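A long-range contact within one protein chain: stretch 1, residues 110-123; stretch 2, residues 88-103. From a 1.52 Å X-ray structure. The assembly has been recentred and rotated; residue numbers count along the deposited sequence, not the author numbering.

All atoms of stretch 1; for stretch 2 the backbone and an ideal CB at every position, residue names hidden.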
ATOM      1  N   PRO A 110       9.960  13.882 -17.999  1.00 15.36           N
ATOM      2  CA  PRO A 110      11.333  13.769 -17.498  1.00 15.78           C
ATOM      3  C   PRO A 110      11.485  13.795 -15.981  1.00 14.36           C
ATOM      4  O   PRO A 110      12.481  13.252 -15.521  1.00 18.50           O
ATOM      5  CB  PRO A 110      12.047  15.014 -18.112  1.00 17.02           C
ATOM      6  CG  PRO A 110      11.325  15.191 -19.407  1.00 18.33           C
ATOM      7  CD  PRO A 110       9.869  14.867 -19.119  1.00 21.41           C
ATOM      8  N   TRP A 111      10.524  14.361 -15.235  1.00 17.33           N
ATOM      9  CA  TRP A 111      10.650  14.295 -13.775  1.00 17.68           C
ATOM     10  C   TRP A 111      10.593  12.853 -13.275  1.00 20.65           C
ATOM     11  O   TRP A 111      11.071  12.580 -12.172  1.00 18.94           O
ATOM     12  CB  TRP A 111       9.559  15.135 -13.109  1.00 18.63           C
ATOM     13  CG  TRP A 111       8.152  14.725 -13.482  1.00 17.78           C
ATOM     14  CD1 TRP A 111       7.327  15.282 -14.435  1.00 19.89           C
ATOM     15  CD2 TRP A 111       7.411  13.637 -12.881  1.00 22.28           C
ATOM     16  NE1 TRP A 111       6.108  14.579 -14.463  1.00 23.02           N
ATOM     17  CE2 TRP A 111       6.146  13.584 -13.507  1.00 20.79           C
ATOM     18  CE3 TRP A 111       7.712  12.721 -11.841  1.00 21.31           C
ATOM     19  CZ2 TRP A 111       5.154  12.577 -13.133  1.00 20.55           C
ATOM     20  CZ3 TRP A 111       6.751  11.753 -11.465  1.00 24.27           C
ATOM     21  CH2 TRP A 111       5.504  11.698 -12.129  1.00 26.44           C
ATOM     22  N   ALA A 112      10.061  11.919 -14.078  1.00 16.76           N
ATOM     23  CA  ALA A 112      10.094  10.533 -13.572  1.00 16.79           C
ATOM     24  C   ALA A 112      11.510   9.973 -13.490  1.00 18.09           C
ATOM     25  O   ALA A 112      11.801   9.125 -12.644  1.00 17.44           O
ATOM     26  CB  ALA A 112       9.218   9.644 -14.455  1.00 15.98           C
ATOM     27  N   ARG A 113      12.457  10.429 -14.333  1.00 16.19           N
ATOM     28  CA  ARG A 113      13.786   9.822 -14.300  1.00 16.87           C
ATOM     29  C   ARG A 113      14.476   9.926 -12.933  1.00 16.43           C
ATOM     30  O   ARG A 113      15.017   8.909 -12.461  1.00 19.91           O
ATOM     31  CB  ARG A 113      14.647  10.448 -15.424  1.00 26.43           C
ATOM     32  CG  ARG A 113      16.024   9.874 -15.477  1.00 30.61           C
ATOM     33  CD  ARG A 113      16.987  10.864 -16.155  1.00 44.74           C
ATOM     34  NE  ARG A 113      17.171  10.441 -17.533  1.00 55.26           N
ATOM     35  CZ  ARG A 113      17.950  11.041 -18.443  1.00 66.37           C
ATOM     36  NH1 ARG A 113      18.654  12.125 -18.144  1.00 60.08           N
ATOM     37  NH2 ARG A 113      18.017  10.540 -19.677  1.00 55.53           N
ATOM     38  N   PRO A 114      14.552  11.103 -12.287  1.00 19.05           N
ATOM     39  CA  PRO A 114      15.152  11.138 -10.938  1.00 18.63           C
ATOM     40  C   PRO A 114      14.365  10.295  -9.944  1.00 18.44           C
ATOM     41  O   PRO A 114      14.952   9.791  -8.976  1.00 18.80           O
ATOM     42  CB  PRO A 114      15.088  12.623 -10.539  1.00 21.66           C
ATOM     43  CG  PRO A 114      14.686  13.363 -11.688  1.00 23.84           C
ATOM     44  CD  PRO A 114      14.156  12.443 -12.757  1.00 20.40           C
ATOM     45  N   GLY A 115      13.072  10.072 -10.214  1.00 18.59           N
ATOM     46  CA  GLY A 115      12.307   9.105  -9.405  1.00 18.10           C
ATOM     47  C   GLY A 115      12.756   7.670  -9.607  1.00 16.25           C
ATOM     48  O   GLY A 115      12.969   6.919  -8.635  1.00 17.23           O
ATOM     49  N   TRP A 116      12.942   7.239 -10.885  1.00 16.33           N
ATOM     50  CA  TRP A 116      13.534   5.914 -11.107  1.00 15.08           C
ATOM     51  C   TRP A 116      14.911   5.787 -10.478  1.00 16.54           C
ATOM     52  O   TRP A 116      15.242   4.739  -9.908  1.00 17.11           O
ATOM     53  CB  TRP A 116      13.657   5.578 -12.615  1.00 16.65           C
ATOM     54  CG  TRP A 116      12.376   5.736 -13.380  1.00 16.18           C
ATOM     55  CD1 TRP A 116      12.207   6.428 -14.567  1.00 17.50           C
ATOM     56  CD2 TRP A 116      11.110   5.100 -13.135  1.00 14.44           C
ATOM     57  NE1 TRP A 116      10.935   6.323 -15.005  1.00 16.18           N
ATOM     58  CE2 TRP A 116      10.224   5.510 -14.149  1.00 15.11           C
ATOM     59  CE3 TRP A 116      10.636   4.253 -12.115  1.00 17.14           C
ATOM     60  CZ2 TRP A 116       8.880   5.118 -14.201  1.00 16.69           C
ATOM     61  CZ3 TRP A 116       9.324   3.817 -12.195  1.00 18.31           C
ATOM     62  CH2 TRP A 116       8.461   4.264 -13.196  1.00 18.58           C
ATOM     63  N   GLU A 117      15.753   6.836 -10.615  1.00 19.34           N
ATOM     64  CA  GLU A 117      17.076   6.757 -10.032  1.00 19.75           C
ATOM     65  C   GLU A 117      16.998   6.657  -8.523  1.00 16.92           C
ATOM     66  O   GLU A 117      17.764   5.922  -7.910  1.00 19.28           O
ATOM     67  CB  GLU A 117      17.902   7.976 -10.441  1.00 21.44           C
ATOM     68  CG  GLU A 117      18.212   7.932 -11.962  1.00 26.87           C
ATOM     69  CD  GLU A 117      18.757   9.283 -12.473  1.00 46.10           C
ATOM     70  OE1 GLU A 117      18.783  10.263 -11.677  1.00 42.78           O
ATOM     71  OE2 GLU A 117      19.158   9.358 -13.666  1.00 41.80           O
ATOM     72  N   PHE A 118      16.073   7.391  -7.920  1.00 17.21           N
ATOM     73  CA  PHE A 118      15.900   7.276  -6.469  1.00 16.66           C
ATOM     74  C   PHE A 118      15.546   5.849  -6.082  1.00 16.06           C
ATOM     75  O   PHE A 118      16.173   5.276  -5.185  1.00 16.58           O
ATOM     76  CB  PHE A 118      14.855   8.279  -6.001  1.00 16.69           C
ATOM     77  CG  PHE A 118      14.527   8.231  -4.551  1.00 17.30           C
ATOM     78  CD1 PHE A 118      13.521   7.381  -4.091  1.00 20.57           C
ATOM     79  CD2 PHE A 118      15.145   9.122  -3.677  1.00 20.82           C
ATOM     80  CE1 PHE A 118      13.148   7.381  -2.735  1.00 19.47           C
ATOM     81  CE2 PHE A 118      14.813   9.116  -2.283  1.00 21.58           C
ATOM     82  CZ  PHE A 118      13.791   8.252  -1.835  1.00 19.11           C
ATOM     83  N   LEU A 119      14.541   5.252  -6.774  1.00 16.24           N
ATOM     84  CA  LEU A 119      14.178   3.870  -6.474  1.00 15.38           C
ATOM     85  C   LEU A 119      15.353   2.933  -6.654  1.00 15.85           C
ATOM     86  O   LEU A 119      15.577   2.046  -5.833  1.00 17.39           O
ATOM     87  CB  LEU A 119      12.994   3.377  -7.314  1.00 15.25           C
ATOM     88  CG  LEU A 119      11.681   4.064  -6.959  1.00 15.84           C
ATOM     89  CD1 LEU A 119      10.533   3.559  -7.893  1.00 15.54           C
ATOM     90  CD2 LEU A 119      11.309   3.846  -5.451  1.00 16.51           C
ATOM     91  N   ALA A 120      16.154   3.109  -7.754  1.00 16.40           N
ATOM     92  CA  ALA A 120      17.276   2.187  -7.943  1.00 16.15           C
ATOM     93  C   ALA A 120      18.260   2.209  -6.769  1.00 15.54           C
ATOM     94  O   ALA A 120      18.870   1.166  -6.480  1.00 18.88           O
ATOM     95  CB  ALA A 120      18.016   2.561  -9.241  1.00 20.23           C
ATOM     96  N   ARG A 121      18.440   3.371  -6.104  1.00 16.12           N
ATOM     97  CA  ARG A 121      19.319   3.423  -4.940  1.00 19.52           C
ATOM     98  C   ARG A 121      18.849   2.517  -3.818  1.00 17.20           C
ATOM     99  O   ARG A 121      19.686   2.129  -2.972  1.00 19.71           O
ATOM    100  CB  ARG A 121      19.424   4.864  -4.445  1.00 23.03           C
ATOM    101  CG  ARG A 121      20.208   5.711  -5.422  1.00 24.44           C
ATOM    102  CD  ARG A 121      20.232   7.168  -4.974  1.00 31.27           C
ATOM    103  NE  ARG A 121      21.004   7.266  -3.744  1.00 48.58           N
ATOM    104  CZ  ARG A 121      21.515   8.396  -3.273  1.00 59.62           C
ATOM    105  NH1 ARG A 121      22.205   8.386  -2.140  1.00 60.01           N
ATOM    106  NH2 ARG A 121      21.332   9.533  -3.936  1.00 61.08           N
ATOM    107  N   HIS A 122      17.544   2.152  -3.803  1.00 16.85           N
ATOM    108  CA  HIS A 122      16.994   1.354  -2.694  1.00 16.48           C
ATOM    109  C   HIS A 122      16.993  -0.123  -3.000  1.00 16.72           C
ATOM    110  O   HIS A 122      16.582  -0.931  -2.178  1.00 16.81           O
ATOM    111  CB  HIS A 122      15.547   1.832  -2.346  1.00 15.42           C
ATOM    112  CG  HIS A 122      15.495   3.212  -1.806  1.00 15.16           C
ATOM    113  ND1 HIS A 122      15.790   4.324  -2.557  1.00 16.10           N
ATOM    114  CD2 HIS A 122      15.228   3.650  -0.551  1.00 17.73           C
ATOM    115  CE1 HIS A 122      15.693   5.404  -1.786  1.00 20.39           C
ATOM    116  NE2 HIS A 122      15.318   5.019  -0.563  1.00 18.46           N
ATOM    117  N   VAL A 123      17.535  -0.532  -4.162  1.00 17.35           N
ATOM    118  CA  VAL A 123      17.539  -1.944  -4.543  1.00 17.78           C
ATOM    119  C   VAL A 123      18.743  -2.657  -3.956  1.00 18.35           C
ATOM    120  O   VAL A 123      19.900  -2.239  -4.178  1.00 22.37           O
ATOM    121  CB  VAL A 123      17.528  -2.084  -6.059  1.00 18.26           C
ATOM    122  CG1 VAL A 123      17.654  -3.576  -6.470  1.00 20.70           C
ATOM    123  CG2 VAL A 123      16.266  -1.461  -6.617  1.00 20.59           C
ATOM    124  N   UNK A  88      12.155  11.757   5.978  1.00 20.80           N
ATOM    125  CA  UNK A  88      12.992  11.675   4.774  1.00 19.04           C
ATOM    126  C   UNK A  88      12.207  11.014   3.648  1.00 18.23           C
ATOM    127  O   UNK A  88      11.231  10.286   3.887  1.00 20.77           O
ATOM    128  CB  UNK A  88      14.280  10.899   5.054  1.00 19.04           C
ATOM    129  N   UNK A  89      12.613  11.312   2.412  1.00 18.34           N
ATOM    130  CA  UNK A  89      11.964  10.623   1.279  1.00 18.58           C
ATOM    131  C   UNK A  89      12.178   9.108   1.356  1.00 17.07           C
ATOM    132  O   UNK A  89      13.182   8.611   1.862  1.00 16.86           O
ATOM    133  CB  UNK A  89      12.504  11.157  -0.049  1.00 18.58           C
ATOM    134  N   UNK A  90      11.185   8.361   0.839  1.00 15.51           N
ATOM    135  CA  UNK A  90      11.244   6.912   0.972  1.00 14.98           C
ATOM    136  C   UNK A  90      10.735   6.256  -0.313  1.00 13.19           C
ATOM    137  O   UNK A  90      10.041   6.879  -1.139  1.00 16.15           O
ATOM    138  CB  UNK A  90      10.428   6.445   2.179  1.00 14.98           C
ATOM    139  N   UNK A  91      11.187   5.022  -0.499  1.00 13.26           N
ATOM    140  CA  UNK A  91      10.872   4.304  -1.755  1.00 13.12           C
ATOM    141  C   UNK A  91       9.409   3.991  -1.895  1.00 14.81           C
ATOM    142  O   UNK A  91       8.903   3.907  -3.020  1.00 14.61           O
ATOM    143  CB  UNK A  91      11.667   3.000  -1.839  1.00 13.12           C
ATOM    144  N   UNK A  92       8.686   3.749  -0.787  1.00 14.08           N
ATOM    145  CA  UNK A  92       7.276   3.404  -0.971  1.00 12.94           C
ATOM    146  C   UNK A  92       6.464   4.621  -1.438  1.00 13.50           C
ATOM    147  O   UNK A  92       5.737   4.538  -2.422  1.00 14.03           O
ATOM    148  CB  UNK A  92       6.694   2.851   0.331  1.00 12.94           C
ATOM    149  N   UNK A  93       6.575   5.763  -0.750  1.00 12.95           N
ATOM    150  CA  UNK A  93       5.868   6.962  -1.180  1.00 13.48           C
ATOM    151  C   UNK A  93       6.221   7.330  -2.641  1.00 13.06           C
ATOM    152  O   UNK A  93       5.341   7.635  -3.458  1.00 14.81           O
ATOM    153  CB  UNK A  93       6.201   8.125  -0.244  1.00 13.48           C
ATOM    154  N   UNK A  94       7.522   7.251  -2.975  1.00 14.40           N
ATOM    155  CA  UNK A  94       7.957   7.531  -4.338  1.00 15.24           C
ATOM    156  C   UNK A  94       7.290   6.566  -5.301  1.00 14.22           C
ATOM    157  O   UNK A  94       6.805   6.970  -6.358  1.00 14.98           O
ATOM    158  CB  UNK A  94       9.480   7.438  -4.455  1.00 15.24           C
ATOM    159  N   UNK A  95       7.237   5.292  -4.919  1.00 13.70           N
ATOM    160  CA  UNK A  95       6.593   4.306  -5.796  1.00 13.37           C
ATOM    161  C   UNK A  95       5.118   4.593  -6.012  1.00 13.18           C
ATOM    162  O   UNK A  95       4.610   4.430  -7.138  1.00 14.77           O
ATOM    163  CB  UNK A  95       6.756   2.900  -5.215  1.00 13.37           C
ATOM    164  N   UNK A  96       4.384   5.045  -4.985  1.00 12.97           N
ATOM    165  CA  UNK A  96       2.980   5.373  -5.208  1.00 12.57           C
ATOM    166  C   UNK A  96       2.799   6.558  -6.169  1.00 13.55           C
ATOM    167  O   UNK A  96       1.833   6.570  -6.924  1.00 14.09           O
ATOM    168  CB  UNK A  96       2.305   5.684  -3.870  1.00 12.57           C
ATOM    169  N   UNK A  97       3.687   7.581  -6.100  1.00 13.41           N
ATOM    170  CA  UNK A  97       3.591   8.692  -7.044  1.00 13.89           C
ATOM    171  C   UNK A  97       3.859   8.201  -8.454  1.00 14.29           C
ATOM    172  O   UNK A  97       3.125   8.563  -9.389  1.00 15.70           O
ATOM    173  CB  UNK A  97       4.569   9.809  -6.674  1.00 13.89           C
ATOM    174  N   UNK A  98       4.927   7.424  -8.638  1.00 13.66           N
ATOM    175  CA  UNK A  98       5.215   6.920 -10.005  1.00 14.64           C
ATOM    176  C   UNK A  98       4.125   5.967 -10.493  1.00 15.13           C
ATOM    177  O   UNK A  98       3.787   5.970 -11.691  1.00 15.12           O
ATOM    178  CB  UNK A  98       6.568   6.207 -10.037  1.00 14.64           C
ATOM    179  N   UNK A  99       3.493   5.208  -9.592  1.00 13.85           N
ATOM    180  CA  UNK A  99       2.350   4.398 -10.016  1.00 13.91           C
ATOM    181  C   UNK A  99       1.196   5.246 -10.523  1.00 14.37           C
ATOM    182  O   UNK A  99       0.562   4.889 -11.522  1.00 15.16           O
ATOM    183  CB  UNK A  99       1.870   3.521  -8.858  1.00 13.91           C
ATOM    184  N   UNK A 100       0.885   6.355  -9.846  1.00 14.04           N
ATOM    185  CA  UNK A 100      -0.151   7.258 -10.323  1.00 14.15           C
ATOM    186  C   UNK A 100       0.200   7.764 -11.724  1.00 14.34           C
ATOM    187  O   UNK A 100      -0.683   7.794 -12.603  1.00 15.22           O
ATOM    188  CB  UNK A 100      -0.331   8.430  -9.356  1.00 14.15           C
ATOM    189  N   UNK A 101       1.480   8.117 -11.914  1.00 14.00           N
ATOM    190  CA  UNK A 101       1.912   8.538 -13.250  1.00 15.41           C
ATOM    191  C   UNK A 101       1.715   7.448 -14.283  1.00 16.14           C
ATOM    192  O   UNK A 101       1.246   7.736 -15.395  1.00 16.63           O
ATOM    193  CB  UNK A 101       3.383   8.958 -13.224  1.00 15.41           C
ATOM    194  N   UNK A 102       2.044   6.195 -13.958  1.00 14.54           N
ATOM    195  CA  UNK A 102       1.825   5.106 -14.938  1.00 12.93           C
ATOM    196  C   UNK A 102       0.351   4.949 -15.206  1.00 14.97           C
ATOM    197  O   UNK A 102      -0.061   4.741 -16.351  1.00 16.96           O
ATOM    198  CB  UNK A 102       2.409   3.782 -14.441  1.00 12.93           C
ATOM    199  N   UNK A 103      -0.485   5.011 -14.160  1.00 15.34           N
ATOM    200  CA  UNK A 103      -1.925   4.841 -14.397  1.00 15.54           C
ATOM    201  C   UNK A 103      -2.469   5.935 -15.313  1.00 18.62           C
ATOM    202  O   UNK A 103      -3.416   5.686 -16.063  1.00 21.27           O
ATOM    203  CB  UNK A 103      -2.687   4.846 -13.070  1.00 15.54           C
TER

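The helix of stretch 2, from position 91 onward, runs at 145° to the helix of stretch 1, with axes 9.9 Å apart at closest approach.

Position 88 precedes the helix, with nothing of stretch 1 near its ideal CB; its phi of -67° permits many residues, proline included. It is Pro88. At 89 the ideal CB points toward stretch 1 and lies 3.6 Å from Phe118 CZ, so a small residue, or a longer one that turns off after CB, would suit. Glu89 does the latter: its CB touches the ring and its carboxylate leads away.

Position 90 points away, just before the helix, where Asp, Asn, Ser or Thr could cap free amides. It is Asp90, whose OD2 accepts from the N of 93 at 2.8 Å, and weakly from the N of 92.

At 91 the ideal CB is already 3.7 Å from Leu119 CD2 and 3.8 Å from His122 CG, which favours a small residue. Ala91 lays its methyl over the His122 ring face.

Positions 92 and 93 meet nothing of stretch 1, and polar residues suit a first turn. They are Asp92 and Ser93, whose OG donates to Asp90 OD1.

Position 94 points toward stretch 1, its ideal CB 4.1 Å from Phe118 CE1 and 4.2 Å from Leu119 CD2; Val, Thr or Ala would be plausible. Thr94 donates from OG1 to Asp90 O, while its CG2 packs 4.0 Å from Leu119 CD2.

At 95 an ideal CB, pointing sideways, would be 3.2 Å from Ala91 O, so glycine or, at most, a small residue is favoured. Gly95 helps, with Ala91, Thr94 and the residue at 98, to form the hole that receives Leu119.

Position 96 is out of reach and 97 sideways, leaving the choice open: Trp96, whose NE1 donates to Asp92 OD2 (3.0 Å), and Val97.

Position 98 points into a hollow lined by Ala112, Gly115, Trp116 and Leu119, suiting a medium-sized apolar chain such as Leu, Ile or Met. Leu98 fills it: CD2 lies 3.9 Å from Ala112 CB, and CD1 3.7 Å from Leu119 CD1. An ideal CB at Gly115 would come 3.3 Å from Leu98 CD1.

Position 99 points away and 100 sideways, so stretch 1 sets no preference; they are Arg99 and Leu100. At 101 the ideal CB is 3.6 Å from Trp111 CH2, so a small residue fits: Ala101. Position 102 points sideways, suiting a long chain that can reach back; Glu102 brings OE2 within 3.4 Å of Trp116 CH2. Position 103, out of reach, is Leu103.

Stretch 2, residues 88-103: PEDADSTGWVLRLAEL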
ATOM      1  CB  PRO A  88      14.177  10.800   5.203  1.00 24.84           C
ATOM      2  CG  PRO A  88      13.688  10.019   6.340  1.00 25.66           C
ATOM      3  CD  PRO A  88      12.552  10.774   6.997  1.00 25.19           C
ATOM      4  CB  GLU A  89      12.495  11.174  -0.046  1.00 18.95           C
ATOM      5  CG  GLU A  89      12.029  12.626  -0.317  1.00 20.08           C
ATOM      6  CD  GLU A  89      12.660  13.631   0.673  1.00 22.30           C
ATOM      7  OE1 GLU A  89      13.869  13.572   0.911  1.00 22.65           O
ATOM      8  OE2 GLU A  89      11.899  14.449   1.223  1.00 26.41           O
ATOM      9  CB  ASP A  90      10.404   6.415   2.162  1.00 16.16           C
ATOM     10  CG  ASP A  90       8.927   6.524   1.896  1.00 16.58           C
ATOM     11  OD1 ASP A  90       8.300   7.580   2.169  1.00 18.47           O
ATOM     12  OD2 ASP A  90       8.368   5.496   1.436  1.00 16.67           O
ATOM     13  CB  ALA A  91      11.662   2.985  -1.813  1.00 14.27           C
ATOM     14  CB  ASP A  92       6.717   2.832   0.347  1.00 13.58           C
ATOM     15  CG  ASP A  92       5.421   2.068   0.138  1.00 15.38           C
ATOM     16  OD1 ASP A  92       5.382   1.168  -0.728  1.00 16.57           O
ATOM     17  OD2 ASP A  92       4.403   2.432   0.785  1.00 17.52           O
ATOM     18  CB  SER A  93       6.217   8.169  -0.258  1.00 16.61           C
ATOM     19  OG  SER A  93       5.889   7.839   1.098  1.00 18.33           O
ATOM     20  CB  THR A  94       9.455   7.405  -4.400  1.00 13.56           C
ATOM     21  OG1 THR A  94      10.013   8.368  -3.449  1.00 15.52           O
ATOM     22  CG2 THR A  94      10.007   7.645  -5.792  1.00 15.28           C
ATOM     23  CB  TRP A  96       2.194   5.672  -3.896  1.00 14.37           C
ATOM     24  CG  TRP A  96       2.103   4.453  -3.030  1.00 14.16           C
ATOM     25  CD1 TRP A  96       2.796   4.195  -1.872  1.00 14.45           C
ATOM     26  CD2 TRP A  96       1.300   3.312  -3.286  1.00 11.89           C
ATOM     27  NE1 TRP A  96       2.489   2.925  -1.409  1.00 13.54           N
ATOM     28  CE2 TRP A  96       1.593   2.349  -2.273  1.00 12.47           C
ATOM     29  CE3 TRP A  96       0.387   2.996  -4.301  1.00 13.67           C
ATOM     30  CZ2 TRP A  96       0.990   1.102  -2.238  1.00 13.50           C
ATOM     31  CZ3 TRP A  96      -0.230   1.735  -4.283  1.00 13.41           C
ATOM     32  CH2 TRP A  96       0.102   0.797  -3.248  1.00 13.63           C
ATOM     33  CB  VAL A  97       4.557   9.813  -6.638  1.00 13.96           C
ATOM     34  CG1 VAL A  97       4.431  10.949  -7.694  1.00 15.73           C
ATOM     35  CG2 VAL A  97       4.180  10.309  -5.227  1.00 14.30           C
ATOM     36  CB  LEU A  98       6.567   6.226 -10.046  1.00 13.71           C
ATOM     37  CG  LEU A  98       7.742   7.214  -9.778  1.00 15.87           C
ATOM     38  CD1 LEU A  98       8.998   6.521  -9.396  1.00 16.51           C
ATOM     39  CD2 LEU A  98       7.962   8.014 -11.119  1.00 19.97           C
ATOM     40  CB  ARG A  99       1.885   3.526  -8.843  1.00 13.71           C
ATOM     41  CG  ARG A  99       0.598   2.745  -9.137  1.00 16.42           C
ATOM     42  CD  ARG A  99       0.330   1.757  -8.015  1.00 15.91           C
ATOM     43  NE  ARG A  99      -1.093   1.358  -8.017  1.00 17.92           N
ATOM     44  CZ  ARG A  99      -1.554   0.283  -8.635  1.00 23.74           C
ATOM     45  NH1 ARG A  99      -0.723  -0.507  -9.331  1.00 23.79           N
ATOM     46  NH2 ARG A  99      -2.853   0.027  -8.548  1.00 23.50           N
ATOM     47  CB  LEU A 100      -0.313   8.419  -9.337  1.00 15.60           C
ATOM     48  CG  LEU A 100      -1.394   9.432  -9.722  1.00 15.23           C
ATOM     49  CD1 LEU A 100      -2.802   8.852  -9.846  1.00 16.04           C
ATOM     50  CD2 LEU A 100      -1.317  10.527  -8.652  1.00 16.64           C
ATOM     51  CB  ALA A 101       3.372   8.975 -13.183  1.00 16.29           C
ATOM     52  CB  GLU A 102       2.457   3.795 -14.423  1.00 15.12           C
ATOM     53  CG  GLU A 102       3.971   3.882 -14.439  1.00 16.48           C
ATOM     54  CD  GLU A 102       4.705   2.525 -14.400  1.00 16.90           C
ATOM     55  OE1 GLU A 102       4.028   1.484 -14.177  1.00 17.63           O
ATOM     56  OE2 GLU A 102       5.948   2.499 -14.571  1.00 15.87           O
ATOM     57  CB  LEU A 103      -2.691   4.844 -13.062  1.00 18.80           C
ATOM     58  CG  LEU A 103      -2.430   3.635 -12.178  1.00 16.79           C
ATOM     59  CD1 LEU A 103      -3.001   3.915 -10.805  1.00 18.93           C
ATOM     60  CD2 LEU A 103      -3.190   2.454 -12.732  1.00 18.58           C
TER
HETATM   61  O   HOH W   1      15.609   6.882   1.545  1.00 21.71           O
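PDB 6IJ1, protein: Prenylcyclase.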